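Local structure of nucleosome assembly protein 1, putative (Plasmodium falciparum, 3FS3) at residues A[143-148]-A[276-281]. The protein probably binds histones and chromatin as a nucleosome assembly protein family chaperone of the malaria parasite. Sequence-based numbering, arbitrary orientation.
Sequences IRCDYI and TIKERI
The carbonyl O of Thr-276, at the turn of helix 260-289 that carries Ile-277 and Lys-278 against strand 140-147, is gripped by two backbone amides. Arg-280 N donates to Thr-276 O at 2.7 Å, in the usual alpha-helical spacing, and Ile-281 N reaches the same Thr-276 O at 3.0 Å, which widens the helix locally into a pi-type turn. The contact with the strand itself is apolar. Ile-143 and Ile-277 meet through their branch methyls, CG2 of Ile-143 lying 3.7 Å from CG2 of Ile-277, while the two side chains cross at about a right angle. In both isoleucines CG1 sits beside the backbone N, leaving CG2 anti to it and aimed at the partner. Purely hydrocarbon side chains suit this buried place, where Phe-162 and Ile-282 also pack on them, and beta-branching suits Ile-143 in its strand. Such packing joins one face of the four-stranded antiparallel sheet of the NAP fold to helix 260-289, along a strand that is outermost within the chain. Farther along the same strand face, the small, weakly polar Cys-145 lays its SG alongside the lysine's methylenes, 3.9 Å from CG of Lys-278, with CD and CE almost as near. Lysine fits this partly exposed margin because its aliphatic stem can pack while its end turns off at chi4 (-70°), its charge making a cation-pi contact with Phe-158. On the opposite strand face, which alternate residues share, Arg-144 NH1 donates to the syn side of Asp-146 OD1 at 3.0 Å, a fairly straight salt bridge (160°) near the guanidinium plane but tilted from the carboxylate plane.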
ATOM      1  N   ILE A 143     -22.589  -7.259   5.595  1.00 23.42           N
ATOM      2  CA  ILE A 143     -21.237  -7.668   5.236  1.00 21.01           C
ATOM      3  C   ILE A 143     -20.365  -7.095   6.340  1.00 24.57           C
ATOM      4  O   ILE A 143     -20.437  -5.899   6.633  1.00 22.90           O
ATOM      5  CB  ILE A 143     -20.772  -7.077   3.892  1.00 22.27           C
ATOM      6  CG1 ILE A 143     -21.730  -7.479   2.774  1.00 17.73           C
ATOM      7  CG2 ILE A 143     -19.369  -7.594   3.563  1.00 15.70           C
ATOM      8  CD1 ILE A 143     -21.292  -6.974   1.404  1.00 18.29           C
ATOM      9  N   ARG A 144     -19.556  -7.948   6.961  1.00 27.88           N
ATOM     10  CA  ARG A 144     -18.684  -7.519   8.049  1.00 31.20           C
ATOM     11  C   ARG A 144     -17.269  -8.061   7.901  1.00 31.42           C
ATOM     12  O   ARG A 144     -17.044  -9.077   7.245  1.00 31.92           O
ATOM     13  CB  ARG A 144     -19.252  -7.980   9.401  1.00 33.51           C
ATOM     14  CG  ARG A 144     -20.627  -7.406   9.727  1.00 41.28           C
ATOM     15  CD  ARG A 144     -21.255  -8.026  10.984  1.00 45.33           C
ATOM     16  NE  ARG A 144     -20.544  -7.687  12.218  1.00 48.53           N
ATOM     17  CZ  ARG A 144     -19.521  -8.377  12.716  1.00 50.29           C
ATOM     18  NH1 ARG A 144     -19.077  -9.459  12.091  1.00 48.22           N
ATOM     19  NH2 ARG A 144     -18.941  -7.985  13.846  1.00 52.42           N
ATOM     20  N   CYS A 145     -16.319  -7.365   8.512  1.00 32.58           N
ATOM     21  CA  CYS A 145     -14.923  -7.780   8.489  1.00 33.02           C
ATOM     22  C   CYS A 145     -14.459  -7.956   9.934  1.00 33.45           C
ATOM     23  O   CYS A 145     -14.715  -7.105  10.787  1.00 33.92           O
ATOM     24  CB  CYS A 145     -14.057  -6.733   7.796  1.00 31.06           C
ATOM     25  SG  CYS A 145     -12.283  -7.139   7.796  1.00 44.18           S
ATOM     26  N   ASP A 146     -13.787  -9.068  10.198  1.00 35.81           N
ATOM     27  CA  ASP A 146     -13.281  -9.375  11.531  1.00 40.79           C
ATOM     28  C   ASP A 146     -11.849  -9.880  11.455  1.00 42.66           C
ATOM     29  O   ASP A 146     -11.424 -10.419  10.429  1.00 41.75           O
ATOM     30  CB  ASP A 146     -14.132 -10.465  12.189  1.00 41.79           C
ATOM     31  CG  ASP A 146     -15.447  -9.951  12.707  1.00 47.08           C
ATOM     32  OD1 ASP A 146     -16.437 -10.717  12.669  1.00 49.71           O
ATOM     33  OD2 ASP A 146     -15.492  -8.790  13.169  1.00 49.47           O
ATOM     34  N   TYR A 147     -11.112  -9.689  12.547  1.00 45.42           N
ATOM     35  CA  TYR A 147      -9.739 -10.171  12.648  1.00 47.24           C
ATOM     36  C   TYR A 147      -9.912 -11.616  13.072  1.00 48.24           C
ATOM     37  O   TYR A 147     -10.915 -11.958  13.697  1.00 47.65           O
ATOM     38  CB  TYR A 147      -8.968  -9.457  13.770  1.00 47.53           C
ATOM     39  CG  TYR A 147      -8.521  -8.052  13.468  1.00 47.50           C
ATOM     40  CD1 TYR A 147      -7.571  -7.802  12.480  1.00 49.00           C
ATOM     41  CD2 TYR A 147      -9.041  -6.967  14.175  1.00 51.11           C
ATOM     42  CE1 TYR A 147      -7.147  -6.509  12.199  1.00 53.19           C
ATOM     43  CE2 TYR A 147      -8.626  -5.664  13.903  1.00 52.86           C
ATOM     44  CZ  TYR A 147      -7.677  -5.443  12.912  1.00 54.73           C
ATOM     45  OH  TYR A 147      -7.261  -4.161  12.627  1.00 57.07           O
ATOM     46  N   ILE A 148      -8.952 -12.464  12.734  1.00 49.96           N
ATOM     47  CA  ILE A 148      -9.020 -13.853  13.156  1.00 52.04           C
ATOM     48  C   ILE A 148      -8.715 -13.824  14.656  1.00 54.10           C
ATOM     49  O   ILE A 148      -7.681 -13.291  15.070  1.00 55.60           O
ATOM     50  CB  ILE A 148      -7.966 -14.712  12.434  1.00 51.16           C
ATOM     51  CG1 ILE A 148      -8.198 -14.652  10.919  1.00 46.34           C
ATOM     52  CG2 ILE A 148      -8.032 -16.147  12.948  1.00 51.22           C
ATOM     53  CD1 ILE A 148      -7.191 -15.433  10.100  1.00 45.35           C
ATOM     54  N   THR A 276     -11.358  -4.593  -1.606  1.00 30.32           N
ATOM     55  CA  THR A 276     -12.295  -3.523  -1.905  1.00 30.30           C
ATOM     56  C   THR A 276     -13.499  -3.587  -0.971  1.00 29.75           C
ATOM     57  O   THR A 276     -13.987  -2.558  -0.506  1.00 28.39           O
ATOM     58  CB  THR A 276     -12.782  -3.605  -3.362  1.00 30.19           C
ATOM     59  OG1 THR A 276     -11.657  -3.512  -4.244  1.00 40.99           O
ATOM     60  CG2 THR A 276     -13.745  -2.476  -3.672  1.00 31.73           C
ATOM     61  N   ILE A 277     -13.976  -4.796  -0.700  1.00 26.76           N
ATOM     62  CA  ILE A 277     -15.118  -4.962   0.185  1.00 26.89           C
ATOM     63  C   ILE A 277     -14.721  -4.538   1.587  1.00 27.87           C
ATOM     64  O   ILE A 277     -15.437  -3.801   2.254  1.00 26.02           O
ATOM     65  CB  ILE A 277     -15.602  -6.430   0.210  1.00 26.92           C
ATOM     66  CG1 ILE A 277     -16.260  -6.773  -1.129  1.00 25.51           C
ATOM     67  CG2 ILE A 277     -16.568  -6.647   1.384  1.00 23.98           C
ATOM     68  CD1 ILE A 277     -16.762  -8.201  -1.237  1.00 23.86           C
ATOM     69  N   LYS A 278     -13.555  -5.001   2.012  1.00 29.95           N
ATOM     70  CA  LYS A 278     -13.023  -4.705   3.332  1.00 32.74           C
ATOM     71  C   LYS A 278     -12.721  -3.232   3.579  1.00 32.45           C
ATOM     72  O   LYS A 278     -13.134  -2.669   4.588  1.00 34.11           O
ATOM     73  CB  LYS A 278     -11.748  -5.530   3.550  1.00 37.36           C
ATOM     74  CG  LYS A 278     -10.891  -5.108   4.733  1.00 39.39           C
ATOM     75  CD  LYS A 278      -9.749  -6.100   4.935  1.00 42.47           C
ATOM     76  CE  LYS A 278      -8.876  -5.738   6.128  1.00 43.05           C
ATOM     77  NZ  LYS A 278      -8.069  -4.505   5.887  1.00 41.70           N
ATOM     78  N   GLU A 279     -12.014  -2.602   2.652  1.00 32.38           N
ATOM     79  CA  GLU A 279     -11.622  -1.209   2.834  1.00 36.16           C
ATOM     80  C   GLU A 279     -12.537  -0.157   2.224  1.00 33.89           C
ATOM     81  O   GLU A 279     -12.481   1.006   2.612  1.00 33.02           O
ATOM     82  CB  GLU A 279     -10.212  -1.004   2.285  1.00 38.26           C
ATOM     83  CG  GLU A 279      -9.212  -2.032   2.763  1.00 43.71           C
ATOM     84  CD  GLU A 279      -7.796  -1.685   2.360  1.00 50.50           C
ATOM     85  OE1 GLU A 279      -7.542  -1.535   1.143  1.00 50.63           O
ATOM     86  OE2 GLU A 279      -6.938  -1.561   3.262  1.00 54.68           O
ATOM     87  N   ARG A 280     -13.374  -0.560   1.277  1.00 32.58           N
ATOM     88  CA  ARG A 280     -14.253   0.383   0.603  1.00 32.57           C
ATOM     89  C   ARG A 280     -15.744   0.221   0.858  1.00 30.01           C
ATOM     90  O   ARG A 280     -16.389   1.143   1.351  1.00 32.81           O
ATOM     91  CB  ARG A 280     -13.974   0.345  -0.903  1.00 35.03           C
ATOM     92  CG  ARG A 280     -12.838   1.270  -1.340  1.00 44.18           C
ATOM     93  CD  ARG A 280     -13.267   2.720  -1.158  1.00 51.15           C
ATOM     94  NE  ARG A 280     -12.381   3.670  -1.820  1.00 55.57           N
ATOM     95  CZ  ARG A 280     -12.686   4.948  -2.033  1.00 55.24           C
ATOM     96  NH1 ARG A 280     -13.855   5.426  -1.635  1.00 53.61           N
ATOM     97  NH2 ARG A 280     -11.825   5.745  -2.651  1.00 61.15           N
ATOM     98  N   ILE A 281     -16.290  -0.942   0.517  1.00 25.00           N
ATOM     99  CA  ILE A 281     -17.713  -1.205   0.697  1.00 23.98           C
ATOM    100  C   ILE A 281     -18.158  -1.085   2.153  1.00 20.05           C
ATOM    101  O   ILE A 281     -19.100  -0.366   2.468  1.00 20.42           O
ATOM    102  CB  ILE A 281     -18.081  -2.618   0.184  1.00 24.58           C
ATOM    103  CG1 ILE A 281     -17.629  -2.776  -1.271  1.00 26.94           C
ATOM    104  CG2 ILE A 281     -19.584  -2.851   0.300  1.00 21.97           C
ATOM    105  CD1 ILE A 281     -18.364  -1.885  -2.254  1.00 23.27           C
TER